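Local coordinates for aminotransferase, class V family protein (Trichomonas vaginalis, PDB 5F8V) that binds pyridoxal 5'-phosphate and probably transfers the amino group of O-phospho-L-serine to 2-oxoglutarate during L-serine biosynthesis, at residues E157-I162 / V340-F345; Q165-P168 / P173-I176; R185-W190 / G194-C199. All coordinates share one frame; numbering follows the deposited sequence.

Interaction 1. Residues E157-I162 / V340-F345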
ATOM      1  N   GLU A 157       0.548  -1.317  22.861  1.00 11.74           N
ATOM      2  CA  GLU A 157      -0.749  -0.677  22.596  1.00 12.19           C
ATOM      3  C   GLU A 157      -0.572   0.838  22.611  1.00 13.04           C
ATOM      4  O   GLU A 157      -0.240   1.430  23.635  1.00 13.39           O
ATOM      5  CB  GLU A 157      -1.821  -1.153  23.579  1.00 12.11           C
ATOM      6  CG  GLU A 157      -2.317  -2.560  23.289  1.00 11.90           C
ATOM      7  CD  GLU A 157      -3.276  -2.669  22.109  1.00 11.79           C
ATOM      8  OE1 GLU A 157      -3.625  -1.634  21.502  1.00 11.93           O
ATOM      9  OE2 GLU A 157      -3.710  -3.805  21.781  1.00 11.30           O
ATOM     10  N   THR A 158      -0.769   1.435  21.441  1.00 14.11           N
ATOM     11  CA  THR A 158      -0.421   2.822  21.143  1.00 15.32           C
ATOM     12  C   THR A 158      -1.295   3.827  21.924  1.00 15.29           C
ATOM     13  O   THR A 158      -0.798   4.855  22.414  1.00 15.48           O
ATOM     14  CB  THR A 158      -0.537   3.035  19.606  1.00 16.29           C
ATOM     15  OG1 THR A 158       0.082   1.925  18.939  1.00 17.73           O
ATOM     16  CG2 THR A 158       0.136   4.280  19.129  1.00 16.56           C
ATOM     17  N   ILE A 159      -2.578   3.513  22.069  1.00 14.93           N
ATOM     18  CA  ILE A 159      -3.541   4.420  22.711  1.00 14.94           C
ATOM     19  C   ILE A 159      -3.493   4.313  24.246  1.00 14.31           C
ATOM     20  O   ILE A 159      -3.606   5.324  24.950  1.00 13.62           O
ATOM     21  CB  ILE A 159      -4.970   4.176  22.169  1.00 15.00           C
ATOM     22  CG1 ILE A 159      -4.999   4.428  20.658  1.00 15.27           C
ATOM     23  CG2 ILE A 159      -5.991   5.065  22.878  1.00 15.15           C
ATOM     24  CD1 ILE A 159      -6.195   3.827  19.949  1.00 15.65           C
ATOM     25  N   GLN A 160      -3.333   3.093  24.751  1.00 13.81           N
ATOM     26  CA  GLN A 160      -3.289   2.846  26.194  1.00 13.20           C
ATOM     27  C   GLN A 160      -1.884   3.031  26.790  1.00 12.69           C
ATOM     28  O   GLN A 160      -1.750   3.261  27.991  1.00 12.51           O
ATOM     29  CB  GLN A 160      -3.812   1.451  26.509  1.00 13.36           C
ATOM     30  CG  GLN A 160      -5.316   1.282  26.326  1.00 13.92           C
ATOM     31  CD  GLN A 160      -5.752   1.149  24.881  1.00 14.08           C
ATOM     32  OE1 GLN A 160      -5.028   0.624  24.040  1.00 14.41           O
ATOM     33  NE2 GLN A 160      -6.948   1.621  24.588  1.00 14.61           N
ATOM     34  N   GLY A 161      -0.846   2.940  25.967  1.00 12.05           N
ATOM     35  CA  GLY A 161       0.535   2.995  26.464  1.00 11.90           C
ATOM     36  C   GLY A 161       0.927   1.798  27.324  1.00 11.63           C
ATOM     37  O   GLY A 161       1.630   1.959  28.319  1.00 11.33           O
ATOM     38  N   ILE A 162       0.464   0.610  26.929  1.00 11.72           N
ATOM     39  CA  ILE A 162       0.781  -0.668  27.604  1.00 11.95           C
ATOM     40  C   ILE A 162       1.713  -1.495  26.701  1.00 12.00           C
ATOM     41  O   ILE A 162       1.336  -1.834  25.590  1.00 11.88           O
ATOM     42  CB  ILE A 162      -0.503  -1.463  27.923  1.00 12.00           C
ATOM     43  CG1 ILE A 162      -1.399  -0.629  28.857  1.00 12.12           C
ATOM     44  CG2 ILE A 162      -0.177  -2.809  28.581  1.00 12.16           C
ATOM     45  CD1 ILE A 162      -2.693  -1.288  29.280  1.00 12.19           C
ATOM     46  N   VAL A 340      -9.044  10.103  20.288  1.00 26.81           N
ATOM     47  CA  VAL A 340     -10.435  10.538  20.525  1.00 27.59           C
ATOM     48  C   VAL A 340     -11.231   9.664  21.508  1.00 28.15           C
ATOM     49  O   VAL A 340     -12.150  10.152  22.162  1.00 28.34           O
ATOM     50  CB  VAL A 340     -11.254  10.645  19.199  1.00 27.94           C
ATOM     51  CG1 VAL A 340     -10.711  11.750  18.305  1.00 28.01           C
ATOM     52  CG2 VAL A 340     -11.323   9.306  18.444  1.00 27.62           C
ATOM     53  N   SER A 341     -10.888   8.378  21.588  1.00 28.35           N
ATOM     54  CA  SER A 341     -11.572   7.428  22.482  1.00 27.25           C
ATOM     55  C   SER A 341     -11.350   7.723  23.970  1.00 26.72           C
ATOM     56  O   SER A 341     -12.200   7.408  24.799  1.00 26.30           O
ATOM     57  CB  SER A 341     -11.124   5.990  22.162  1.00 27.84           C
ATOM     58  OG  SER A 341      -9.734   5.802  22.411  1.00 27.57           O
ATOM     59  N   VAL A 342     -10.203   8.315  24.300  1.00 25.79           N
ATOM     60  CA  VAL A 342      -9.822   8.575  25.690  1.00 25.45           C
ATOM     61  C   VAL A 342      -9.693  10.064  26.044  1.00 24.64           C
ATOM     62  O   VAL A 342      -9.750  10.410  27.219  1.00 24.07           O
ATOM     63  CB  VAL A 342      -8.518   7.820  26.059  1.00 25.68           C
ATOM     64  CG1 VAL A 342      -8.748   6.310  25.983  1.00 26.19           C
ATOM     65  CG2 VAL A 342      -7.339   8.222  25.163  1.00 25.50           C
ATOM     66  N   GLY A 343      -9.526  10.935  25.048  1.00 24.29           N
ATOM     67  CA  GLY A 343      -9.218  12.342  25.306  1.00 24.10           C
ATOM     68  C   GLY A 343      -7.857  12.503  25.976  1.00 23.57           C
ATOM     69  O   GLY A 343      -7.007  11.610  25.924  1.00 23.85           O
ATOM     70  N   GLY A 344      -7.666  13.643  26.626  1.00 22.20           N
ATOM     71  CA  GLY A 344      -6.419  13.944  27.326  1.00 20.90           C
ATOM     72  C   GLY A 344      -5.243  14.050  26.380  1.00 19.54           C
ATOM     73  O   GLY A 344      -5.397  14.496  25.236  1.00 18.97           O
ATOM     74  N   PHE A 345      -4.071  13.606  26.847  1.00 18.41           N
ATOM     75  CA  PHE A 345      -2.804  13.871  26.150  1.00 17.82           C
ATOM     76  C   PHE A 345      -1.981  12.612  25.909  1.00 17.47           C
ATOM     77  O   PHE A 345      -2.083  11.650  26.667  1.00 17.54           O
ATOM     78  CB  PHE A 345      -1.984  14.877  26.953  1.00 17.66           C
ATOM     79  CG  PHE A 345      -2.828  15.881  27.681  1.00 17.04           C
ATOM     80  CD1 PHE A 345      -3.582  16.800  26.968  1.00 16.69           C
ATOM     81  CD2 PHE A 345      -2.900  15.885  29.073  1.00 16.72           C
ATOM     82  CE1 PHE A 345      -4.382  17.718  27.631  1.00 17.02           C
ATOM     83  CE2 PHE A 345      -3.700  16.801  29.737  1.00 16.76           C
ATOM     84  CZ  PHE A 345      -4.440  17.718  29.016  1.00 16.62           C
TER
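Ile159 and Val342 meet where the turn of a short hairpin, closed by a G1 beta bulge, lies against the loop that leads into strand 345-348. The bulge is made by Gly161 and Ile162, which both face Glu157: Gly161 N donates to Glu157 O at 2.8 Å, and Glu157 N to Ile162 O at 2.9 Å. Gly161 takes the positive phi that this turn needs, a conformation easy for a residue without a side chain.

Ile159 buries the most surface, and a single branch of it does the work. With CG1 beside the backbone N (chi1 -60°), CG2 stands anti to that N and reaches the other loop. Isoleucine suits the site as a bulky apolar group; its side chain also touches His339 and Thr103 of helix 103-115. Val342 answers with CG2 alone, and the two branched side chains pass each other at a slant. Nearer the solvent is Ser341, whose hydroxyl brushes the isoleucine without hydrogen bonding to it. A small polar residue is well placed at such a partly apolar, partly open border.

The hairpin matters for the cofactor site: next to Ile159, Thr158 OG1 hydrogen-bonds O3 of the pyridoxal-phosphate-modified lysine at position 202, and also Ser180 OG. The other loop is tied down separately, through Val342 O to Lys316 and Gly344 N to Asp321. Between the two loops the contact rests on Ile159 CG2, 4.1 Å from Val342 CG2 and 3.8 Å from Ser341 OG.

Interaction 2. Residues Q165-P168 / P173-I176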
ATOM      1  N   GLN A 165       7.342  -6.173  28.348  1.00 18.45           N
ATOM      2  CA  GLN A 165       8.804  -6.151  28.478  1.00 20.26           C
ATOM      3  C   GLN A 165       9.462  -7.395  27.856  1.00 20.84           C
ATOM      4  O   GLN A 165      10.585  -7.315  27.358  1.00 20.47           O
ATOM      5  CB  GLN A 165       9.217  -5.989  29.944  1.00 21.33           C
ATOM      6  CG  GLN A 165       8.714  -4.685  30.549  1.00 22.47           C
ATOM      7  CD  GLN A 165       9.379  -4.332  31.868  1.00 24.09           C
ATOM      8  OE1 GLN A 165       9.665  -5.206  32.689  1.00 25.67           O
ATOM      9  NE2 GLN A 165       9.624  -3.039  32.084  1.00 24.76           N
ATOM     10  N   GLN A 166       8.759  -8.528  27.894  1.00 22.18           N
ATOM     11  CA  GLN A 166       9.220  -9.786  27.287  1.00 23.29           C
ATOM     12  C   GLN A 166       8.033 -10.529  26.676  1.00 22.40           C
ATOM     13  O   GLN A 166       6.889 -10.249  27.028  1.00 22.17           O
ATOM     14  CB  GLN A 166       9.921 -10.656  28.339  1.00 25.48           C
ATOM     15  CG  GLN A 166       9.004 -11.204  29.427  1.00 26.94           C
ATOM     16  CD  GLN A 166       9.729 -11.512  30.726  1.00 29.73           C
ATOM     17  OE1 GLN A 166       9.868 -12.673  31.116  1.00 30.96           O
ATOM     18  NE2 GLN A 166      10.188 -10.467  31.409  1.00 31.24           N
ATOM     19  N   PHE A 167       8.297 -11.466  25.764  1.00 21.42           N
ATOM     20  CA  PHE A 167       7.215 -12.239  25.134  1.00 20.79           C
ATOM     21  C   PHE A 167       6.491 -13.094  26.184  1.00 20.56           C
ATOM     22  O   PHE A 167       7.127 -13.579  27.116  1.00 19.44           O
ATOM     23  CB  PHE A 167       7.739 -13.168  24.027  1.00 20.48           C
ATOM     24  CG  PHE A 167       8.307 -12.463  22.811  1.00 20.38           C
ATOM     25  CD1 PHE A 167       8.166 -11.083  22.597  1.00 19.72           C
ATOM     26  CD2 PHE A 167       8.972 -13.211  21.844  1.00 20.06           C
ATOM     27  CE1 PHE A 167       8.697 -10.485  21.471  1.00 19.88           C
ATOM     28  CE2 PHE A 167       9.495 -12.611  20.711  1.00 19.50           C
ATOM     29  CZ  PHE A 167       9.361 -11.251  20.525  1.00 19.52           C
ATOM     30  N   PRO A 168       5.160 -13.263  26.043  1.00 20.94           N
ATOM     31  CA  PRO A 168       4.450 -14.204  26.910  1.00 21.54           C
ATOM     32  C   PRO A 168       4.939 -15.648  26.750  1.00 22.28           C
ATOM     33  O   PRO A 168       5.509 -16.005  25.709  1.00 21.90           O
ATOM     34  CB  PRO A 168       2.994 -14.098  26.441  1.00 21.12           C
ATOM     35  CG  PRO A 168       2.897 -12.791  25.748  1.00 21.22           C
ATOM     36  CD  PRO A 168       4.240 -12.577  25.121  1.00 20.99           C
ATOM     37  N   PRO A 173       2.232 -20.976  19.101  1.00 20.18           N
ATOM     38  CA  PRO A 173       3.157 -19.967  18.576  1.00 19.87           C
ATOM     39  C   PRO A 173       2.570 -18.553  18.618  1.00 18.62           C
ATOM     40  O   PRO A 173       1.364 -18.373  18.441  1.00 18.61           O
ATOM     41  CB  PRO A 173       3.417 -20.421  17.130  1.00 19.92           C
ATOM     42  CG  PRO A 173       2.345 -21.400  16.815  1.00 20.36           C
ATOM     43  CD  PRO A 173       1.956 -22.036  18.114  1.00 20.50           C
ATOM     44  N   LEU A 174       3.428 -17.575  18.868  1.00 17.56           N
ATOM     45  CA  LEU A 174       3.005 -16.185  19.034  1.00 16.40           C
ATOM     46  C   LEU A 174       2.828 -15.519  17.686  1.00 15.71           C
ATOM     47  O   LEU A 174       3.661 -15.693  16.778  1.00 15.20           O
ATOM     48  CB  LEU A 174       4.044 -15.401  19.833  1.00 16.52           C
ATOM     49  CG  LEU A 174       4.326 -15.872  21.264  1.00 16.45           C
ATOM     50  CD1 LEU A 174       5.606 -15.226  21.772  1.00 16.40           C
ATOM     51  CD2 LEU A 174       3.159 -15.572  22.191  1.00 16.44           C
ATOM     52  N   ILE A 175       1.745 -14.759  17.556  1.00 14.48           N
ATOM     53  CA  ILE A 175       1.580 -13.838  16.440  1.00 13.79           C
ATOM     54  C   ILE A 175       1.473 -12.444  17.047  1.00 13.03           C
ATOM     55  O   ILE A 175       0.528 -12.170  17.790  1.00 12.58           O
ATOM     56  CB  ILE A 175       0.348 -14.168  15.584  1.00 13.44           C
ATOM     57  CG1 ILE A 175       0.528 -15.565  14.967  1.00 13.45           C
ATOM     58  CG2 ILE A 175       0.169 -13.101  14.511  1.00 13.64           C
ATOM     59  CD1 ILE A 175      -0.493 -15.968  13.940  1.00 13.11           C
ATOM     60  N   ILE A 176       2.438 -11.582  16.721  1.00 11.91           N
ATOM     61  CA  ILE A 176       2.663 -10.358  17.463  1.00 11.66           C
ATOM     62  C   ILE A 176       2.506  -9.119  16.571  1.00 11.59           C
ATOM     63  O   ILE A 176       3.208  -8.974  15.556  1.00 11.57           O
ATOM     64  CB  ILE A 176       4.060 -10.342  18.138  1.00 11.43           C
ATOM     65  CG1 ILE A 176       4.383 -11.711  18.764  1.00 11.22           C
ATOM     66  CG2 ILE A 176       4.132  -9.229  19.168  1.00 11.34           C
ATOM     67  CD1 ILE A 176       5.641 -11.759  19.603  1.00 11.22           C
TER
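Phe167 and Pro168 lie over Leu174 and Ile176 of strand 174-177, an inner strand of the seven-stranded mixed sheet at the heart of this class-V, pyridoxal-phosphate-dependent aminotransferase. The loop that follows strand 162-163 turns back here and covers one face of the strand it is about to enter. Leu174 and Ile176, two residues apart in an extended chain, both point toward that loop; Ile175 between them touches Ile85 and Phe89 of helix 78-89, so residues 174-176 give apolar side chains to both faces of the strand.

No hydrogen bond links the two segments, and the contact is mainly one of apolar side chains. The aliphatic part belongs to Leu174. Its CD1 packs 3.7 Å from Phe167 CB and 3.9 Å from Phe167 CD2, approaching the base of the aromatic side chain at a slant. The same methyl comes to 4.0 Å from Pro168 O, while Leu174 CD2 faces Pro168 CD more loosely, at 4.3 Å. The forked end of leucine suits this place, one methyl serving the phenylalanine and the other the proline ring. Proline in turn offers a compact apolar surface in a loop and, having no backbone N-H, leaves no such donor needing a partner. Tyr153 of the neighbouring strand 148-154 touches Phe167, Pro168 and Ile176 alike, which extends the packing along the sheet.

The aromatic part is a CH-pi contact from Ile176. Because its chain runs extended beyond CG1 (chi2 -172°), the terminal methyl stands out far enough to meet the ring nearly head-on: Ile176 CD1 sits 3.8 Å from the Phe167 ring centroid, only 11° off the ring normal.

Interaction 3. Residues R185-W190 / G194-C199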
ATOM      1  N   ARG A 185      13.733  -1.906  19.662  1.00 13.79           N
ATOM      2  CA  ARG A 185      14.556  -2.730  20.540  1.00 14.37           C
ATOM      3  C   ARG A 185      14.861  -4.099  19.905  1.00 14.77           C
ATOM      4  O   ARG A 185      14.205  -4.494  18.934  1.00 14.48           O
ATOM      5  CB  ARG A 185      13.857  -2.937  21.886  1.00 14.31           C
ATOM      6  CG  ARG A 185      12.451  -3.490  21.769  1.00 14.46           C
ATOM      7  CD  ARG A 185      11.857  -3.682  23.147  1.00 14.68           C
ATOM      8  NE  ARG A 185      10.540  -4.304  23.096  1.00 14.76           N
ATOM      9  CZ  ARG A 185       9.663  -4.312  24.106  1.00 15.06           C
ATOM     10  NH1 ARG A 185       9.948  -3.744  25.280  1.00 14.98           N
ATOM     11  NH2 ARG A 185       8.487  -4.907  23.946  1.00 14.95           N
ATOM     12  N   PRO A 186      15.841  -4.839  20.459  1.00 15.56           N
ATOM     13  CA  PRO A 186      16.100  -6.181  19.928  1.00 16.31           C
ATOM     14  C   PRO A 186      14.953  -7.153  20.185  1.00 17.02           C
ATOM     15  O   PRO A 186      14.172  -6.954  21.116  1.00 17.28           O
ATOM     16  CB  PRO A 186      17.353  -6.634  20.699  1.00 16.43           C
ATOM     17  CG  PRO A 186      17.969  -5.375  21.213  1.00 16.10           C
ATOM     18  CD  PRO A 186      16.796  -4.497  21.528  1.00 15.76           C
ATOM     19  N   ILE A 187      14.861  -8.179  19.349  1.00 17.62           N
ATOM     20  CA  ILE A 187      13.909  -9.262  19.530  1.00 18.78           C
ATOM     21  C   ILE A 187      14.718 -10.525  19.814  1.00 19.13           C
ATOM     22  O   ILE A 187      15.642 -10.835  19.071  1.00 20.10           O
ATOM     23  CB  ILE A 187      13.022  -9.442  18.277  1.00 18.81           C
ATOM     24  CG1 ILE A 187      12.064  -8.246  18.133  1.00 19.20           C
ATOM     25  CG2 ILE A 187      12.229 -10.739  18.356  1.00 19.23           C
ATOM     26  CD1 ILE A 187      11.332  -8.185  16.804  1.00 18.93           C
ATOM     27  N   THR A 188      14.371 -11.223  20.896  1.00 19.64           N
ATOM     28  CA  THR A 188      14.929 -12.538  21.235  1.00 19.66           C
ATOM     29  C   THR A 188      13.794 -13.564  21.333  1.00 19.71           C
ATOM     30  O   THR A 188      12.615 -13.238  21.111  1.00 19.53           O
ATOM     31  CB  THR A 188      15.691 -12.493  22.579  1.00 19.68           C
ATOM     32  OG1 THR A 188      14.797 -12.083  23.625  1.00 20.02           O
ATOM     33  CG2 THR A 188      16.865 -11.526  22.502  1.00 19.77           C
ATOM     34  N   GLN A 189      14.162 -14.806  21.644  1.00 19.52           N
ATOM     35  CA  GLN A 189      13.208 -15.896  21.826  1.00 19.45           C
ATOM     36  C   GLN A 189      12.388 -16.148  20.559  1.00 18.13           C
ATOM     37  O   GLN A 189      11.162 -16.280  20.603  1.00 18.30           O
ATOM     38  CB  GLN A 189      12.299 -15.642  23.040  1.00 20.55           C
ATOM     39  CG  GLN A 189      13.029 -15.408  24.357  1.00 21.00           C
ATOM     40  CD  GLN A 189      12.052 -15.260  25.514  1.00 21.91           C
ATOM     41  OE1 GLN A 189      11.162 -14.410  25.481  1.00 21.32           O
ATOM     42  NE2 GLN A 189      12.196 -16.102  26.534  1.00 22.88           N
ATOM     43  N   TRP A 190      13.084 -16.221  19.429  1.00 17.25           N
ATOM     44  CA  TRP A 190      12.457 -16.514  18.136  1.00 17.14           C
ATOM     45  C   TRP A 190      11.719 -17.861  18.111  1.00 16.82           C
ATOM     46  O   TRP A 190      10.719 -18.005  17.409  1.00 16.29           O
ATOM     47  CB  TRP A 190      13.492 -16.445  16.998  1.00 17.30           C
ATOM     48  CG  TRP A 190      13.986 -15.049  16.733  1.00 17.19           C
ATOM     49  CD1 TRP A 190      15.141 -14.487  17.191  1.00 17.34           C
ATOM     50  CD2 TRP A 190      13.325 -14.036  15.968  1.00 17.23           C
ATOM     51  NE1 TRP A 190      15.240 -13.192  16.760  1.00 17.20           N
ATOM     52  CE2 TRP A 190      14.143 -12.890  16.001  1.00 17.38           C
ATOM     53  CE3 TRP A 190      12.119 -13.988  15.252  1.00 17.24           C
ATOM     54  CZ2 TRP A 190      13.796 -11.702  15.348  1.00 17.72           C
ATOM     55  CZ3 TRP A 190      11.774 -12.813  14.598  1.00 17.28           C
ATOM     56  CH2 TRP A 190      12.608 -11.685  14.652  1.00 17.56           C
ATOM     57  N   GLY A 194       5.546 -17.500  15.794  1.00 14.09           N
ATOM     58  CA  GLY A 194       4.995 -17.911  14.517  1.00 13.77           C
ATOM     59  C   GLY A 194       5.086 -16.780  13.507  1.00 13.45           C
ATOM     60  O   GLY A 194       5.545 -16.987  12.377  1.00 13.12           O
ATOM     61  N   CYS A 195       4.658 -15.582  13.914  1.00 13.02           N
ATOM     62  CA  CYS A 195       4.614 -14.428  13.013  1.00 12.92           C
ATOM     63  C   CYS A 195       4.750 -13.094  13.753  1.00 13.04           C
ATOM     64  O   CYS A 195       4.172 -12.907  14.818  1.00 12.52           O
ATOM     65  CB  CYS A 195       3.316 -14.441  12.210  1.00 13.03           C
ATOM     66  SG  CYS A 195       3.092 -13.045  11.076  1.00 13.55           S
ATOM     67  N   ILE A 196       5.537 -12.187  13.184  1.00 12.73           N
ATOM     68  CA  ILE A 196       5.609 -10.807  13.647  1.00 13.20           C
ATOM     69  C   ILE A 196       5.268  -9.936  12.466  1.00 13.12           C
ATOM     70  O   ILE A 196       5.707 -10.205  11.338  1.00 13.61           O
ATOM     71  CB  ILE A 196       7.008 -10.455  14.207  1.00 13.29           C
ATOM     72  CG1 ILE A 196       7.186 -11.082  15.587  1.00 13.27           C
ATOM     73  CG2 ILE A 196       7.220  -8.947  14.300  1.00 13.76           C
ATOM     74  CD1 ILE A 196       8.614 -11.097  16.094  1.00 13.32           C
ATOM     75  N   PHE A 197       4.488  -8.890  12.721  1.00 13.04           N
ATOM     76  CA  PHE A 197       4.207  -7.897  11.690  1.00 12.95           C
ATOM     77  C   PHE A 197       4.172  -6.477  12.245  1.00 12.95           C
ATOM     78  O   PHE A 197       3.972  -6.261  13.448  1.00 12.49           O
ATOM     79  CB  PHE A 197       2.919  -8.236  10.920  1.00 12.74           C
ATOM     80  CG  PHE A 197       1.656  -7.999  11.692  1.00 12.88           C
ATOM     81  CD1 PHE A 197       1.221  -8.924  12.639  1.00 12.96           C
ATOM     82  CD2 PHE A 197       0.866  -6.869  11.445  1.00 12.93           C
ATOM     83  CE1 PHE A 197       0.042  -8.716  13.338  1.00 13.25           C
ATOM     84  CE2 PHE A 197      -0.304  -6.651  12.157  1.00 12.86           C
ATOM     85  CZ  PHE A 197      -0.720  -7.574  13.099  1.00 13.08           C
ATOM     86  N   ALA A 198       4.372  -5.525  11.332  1.00 12.87           N
ATOM     87  CA  ALA A 198       4.405  -4.108  11.651  1.00 12.90           C
ATOM     88  C   ALA A 198       4.119  -3.281  10.409  1.00 12.99           C
ATOM     89  O   ALA A 198       4.747  -3.483   9.370  1.00 12.38           O
ATOM     90  CB  ALA A 198       5.762  -3.728  12.216  1.00 13.06           C
ATOM     91  N   CYS A 199       3.164  -2.358  10.517  1.00 13.09           N
ATOM     92  CA  CYS A 199       2.966  -1.340   9.487  1.00 13.27           C
ATOM     93  C   CYS A 199       4.137  -0.372   9.577  1.00 13.02           C
ATOM     94  O   CYS A 199       4.729  -0.226  10.639  1.00 12.11           O
ATOM     95  CB  CYS A 199       1.631  -0.625   9.692  1.00 13.94           C
ATOM     96  SG  CYS A 199       1.503   0.301  11.241  1.00 14.78           S
TER
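Ile196 sends its terminal methyl from strand 193-199 up to two side chains of the preceding loop, Ile187 and Trp190. Its chain is stretched out, CG1 beside the backbone N and CD1 continuing away from CA (chi2 166°), and this carries CD1 across to the loop. Ile187 is extended in the same manner, with chi2 at 169°, and the two isoleucines therefore meet tip to tip, CD1 of Ile187 lying 4.0 Å from CD1 of Ile196. The longer branch of each isoleucine thus bridges loop and strand.

Trp190 reaches the same methyl by the far end of its indole: CZ3 is 3.9 Å from Ile196 CD1, and the two side chains run at about a right angle. Within the loop, Ile187 CG2 rests 3.5 Å above the indole plane, offset toward the rim, and so Ile187 uses one branch for the tryptophan and the other for the strand. Phe69 meets the indole edge-to-face.

Ile196 also packs on Ile176 of the adjacent parallel strand, whereas Cys195 and Phe197 touch helix 78-89 on the other side. The loop, part of the connection between these two parallel strands, covers one face of the sheet. Strand 193-199 ends just before Lys202, which carries the cofactor, and the mixed seven-stranded sheet with one antiparallel strand, 209-215, is that of the fold-type I pyridoxal-phosphate enzymes.

Interactions 2 and 3 are close neighbours, their centres 8 Å apart, whereas interaction 1 lies 22 and 23 Å from them. Along the chain, interaction 2 closes before interaction 3 opens, and both are nested within the long loop that interaction 1 closes. Strands 174-177 and 193-199 are adjacent and parallel in the central sheet, joined by probable hydrogen bonds from Gly194 N to Leu174 O and from Ile176 N to Cys195 O. Phe167 also packs on Ile187, so the two covering loops touch each other on the same face of the sheet. Interaction 1, across the chain's centre from interaction 3, links a late loop to the hairpin turn whose Thr158 hydrogen-bonds the cofactor-bearing residue 202.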